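Local structure of hydrolase, haloacid dehalogenase-like family (Pseudomonas syringae pv. tomato, 3S6J) at residues N136-D141 against F153-K158. The protein binds calcium through its haloacid dehalogenase-like hydrolase domain and may act as a sugar phosphatase. Residues are numbered along the deposited sequence; the frame is centred on the assembly and turned at random.
Sequences NIVTRD and FLAAAK
Val138 and the adjacent alanines Ala155 and Ala156 illustrate how a helix settles on the edge strand of a parallel sheet. The contact is van der Waals packing, of the valine methyls on alanine methyls and on helix backbone. Val138 CG1 and CG2 are each 4.1 Å from Ala155 CB, so that this CB rests against the fork of the isopropyl group. Val138 CG2 reaches further, to the helix backbone: it lies 3.9 Å from Ala156 N and 4.0 Å from Ala155 C, over the peptide link between the two alanines, and touches Ala156 CB more loosely at 4.4 Å. With CG1 anti to the backbone N (chi1 170°), CG2 is left anti to the carbonyl carbon, and from there it faces the Ala155-Ala156 peptide. The two alanines present only methyls to Val138, and its CA lies 6.1 Å from Ala156 CA.

A hydrogen bond from Lys159 NZ to Ile137 O lies beside the packing. Strand 137-138 borders strand 110-113 in the Rossmann-like core of the HAD fold; Ala156 also touches Cys111 there, Val138 meets Leu152 of helix 151-160, and Phe153, on the same helix, packs on Ala113 and Val169 of strands 110-113 and 167-171.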
loop_
_atom_site.group_PDB
_atom_site.type_symbol
_atom_site.label_atom_id
_atom_site.label_comp_id
_atom_site.label_asym_id
_atom_site.label_seq_id
_atom_site.Cartn_x
_atom_site.Cartn_y
_atom_site.Cartn_z
ATOM N N ASN E 136 -3.687 25.215 -13.701
ATOM C CA ASN E 136 -4.810 24.485 -14.274
ATOM C C ASN E 136 -5.131 23.260 -13.430
ATOM O O ASN E 136 -4.369 22.292 -13.398
ATOM C CB ASN E 136 -4.480 24.056 -15.705
ATOM C CG ASN E 136 -4.585 25.200 -16.704
ATOM O OD1 ASN E 136 -5.234 26.218 -16.453
ATOM N ND2 ASN E 136 -3.967 25.020 -17.855
ATOM N N ILE E 137 -6.256 23.306 -12.731
ATOM C CA ILE E 137 -6.654 22.203 -11.871
ATOM C C ILE E 137 -8.168 22.062 -11.791
ATOM O O ILE E 137 -8.901 23.053 -11.784
ATOM C CB ILE E 137 -6.078 22.350 -10.445
ATOM C CG1 ILE E 137 -6.553 21.199 -9.556
ATOM C CG2 ILE E 137 -6.479 23.689 -9.835
ATOM C CD1 ILE E 137 -5.838 21.135 -8.222
ATOM N N VAL E 138 -8.623 20.814 -11.749
ATOM C CA VAL E 138 -10.028 20.495 -11.534
ATOM C C VAL E 138 -10.135 19.639 -10.284
ATOM O O VAL E 138 -9.321 18.739 -10.073
ATOM C CB VAL E 138 -10.622 19.727 -12.730
ATOM C CG1 VAL E 138 -11.982 19.205 -12.391
ATOM C CG2 VAL E 138 -10.715 20.635 -13.939
ATOM N N THR E 139 -11.123 19.935 -9.444
ATOM C CA THR E 139 -11.351 19.158 -8.234
ATOM C C THR E 139 -12.751 18.555 -8.221
ATOM O O THR E 139 -13.579 18.842 -9.088
ATOM C CB THR E 139 -11.127 20.010 -6.951
ATOM O OG1 THR E 139 -12.182 20.972 -6.808
ATOM C CG2 THR E 139 -9.817 20.737 -7.032
ATOM N N ARG E 140 -13.000 17.711 -7.225
ATOM C CA ARG E 140 -14.286 17.050 -7.051
ATOM C C ARG E 140 -15.405 18.079 -6.946
ATOM O O ARG E 140 -16.534 17.836 -7.366
ATOM C CB ARG E 140 -14.237 16.194 -5.785
ATOM C CG ARG E 140 -15.576 15.716 -5.299
ATOM C CD ARG E 140 -16.075 14.546 -6.126
ATOM N NE ARG E 140 -17.452 14.225 -5.771
ATOM C CZ ARG E 140 -18.499 14.793 -6.347
ATOM N NH1 ARG E 140 -18.307 15.697 -7.299
ATOM N NH2 ARG E 140 -19.735 14.460 -5.981
ATOM N N ASP E 141 -15.080 19.236 -6.384
ATOM C CA ASP E 141 -16.041 20.326 -6.280
ATOM C C ASP E 141 -16.367 20.929 -7.648
ATOM O O ASP E 141 -17.256 21.772 -7.765
ATOM C CB ASP E 141 -15.511 21.405 -5.337
ATOM C CG ASP E 141 -15.170 20.860 -3.951
ATOM O OD1 ASP E 141 -15.937 20.016 -3.426
ATOM O OD2 ASP E 141 -14.139 21.287 -3.380
ATOM N N PHE E 153 -11.594 14.260 -16.006
ATOM C CA PHE E 153 -10.610 14.334 -17.076
ATOM C C PHE E 153 -11.146 15.155 -18.231
ATOM O O PHE E 153 -10.403 15.882 -18.888
ATOM C CB PHE E 153 -10.201 12.934 -17.544
ATOM C CG PHE E 153 -9.440 12.140 -16.503
ATOM C CD1 PHE E 153 -8.785 12.784 -15.465
ATOM C CD2 PHE E 153 -9.364 10.759 -16.574
ATOM C CE1 PHE E 153 -8.082 12.064 -14.509
ATOM C CE2 PHE E 153 -8.654 10.033 -15.621
ATOM C CZ PHE E 153 -8.019 10.688 -14.591
ATOM N N LEU E 154 -12.447 15.012 -18.475
ATOM C CA LEU E 154 -13.148 15.771 -19.500
ATOM C C LEU E 154 -13.114 17.261 -19.173
ATOM O O LEU E 154 -12.849 18.083 -20.047
ATOM C CB LEU E 154 -14.602 15.282 -19.621
ATOM C CG LEU E 154 -14.742 13.809 -20.040
ATOM C CD1 LEU E 154 -16.174 13.350 -20.045
ATOM C CD2 LEU E 154 -14.091 13.570 -21.404
ATOM N N ALA E 155 -13.383 17.601 -17.914
ATOM C CA ALA E 155 -13.326 18.989 -17.471
ATOM C C ALA E 155 -11.906 19.530 -17.594
ATOM O O ALA E 155 -11.706 20.694 -17.913
ATOM C CB ALA E 155 -13.841 19.131 -16.033
ATOM N N ALA E 156 -10.927 18.666 -17.352
ATOM C CA ALA E 156 -9.523 19.030 -17.466
ATOM C C ALA E 156 -9.118 19.247 -18.923
ATOM O O ALA E 156 -8.468 20.241 -19.247
ATOM C CB ALA E 156 -8.648 17.972 -16.828
ATOM N N ALA E 157 -9.501 18.324 -19.801
ATOM C CA ALA E 157 -9.188 18.486 -21.219
ATOM C C ALA E 157 -9.789 19.797 -21.691
ATOM O O ALA E 157 -9.189 20.534 -22.470
ATOM C CB ALA E 157 -9.731 17.328 -22.034
ATOM N N LYS E 158 -10.990 20.079 -21.202
ATOM C CA LYS E 158 -11.694 21.300 -21.550
ATOM C C LYS E 158 -10.980 22.539 -21.011
ATOM O O LYS E 158 -10.861 23.545 -21.699
ATOM C CB LYS E 158 -13.114 21.234 -21.009
ATOM C CG LYS E 158 -14.097 22.077 -21.751
ATOM C CD LYS E 158 -15.470 21.923 -21.135
ATOM C CE LYS E 158 -15.582 22.683 -19.801
ATOM N NZ LYS E 158 -14.504 22.343 -18.816
#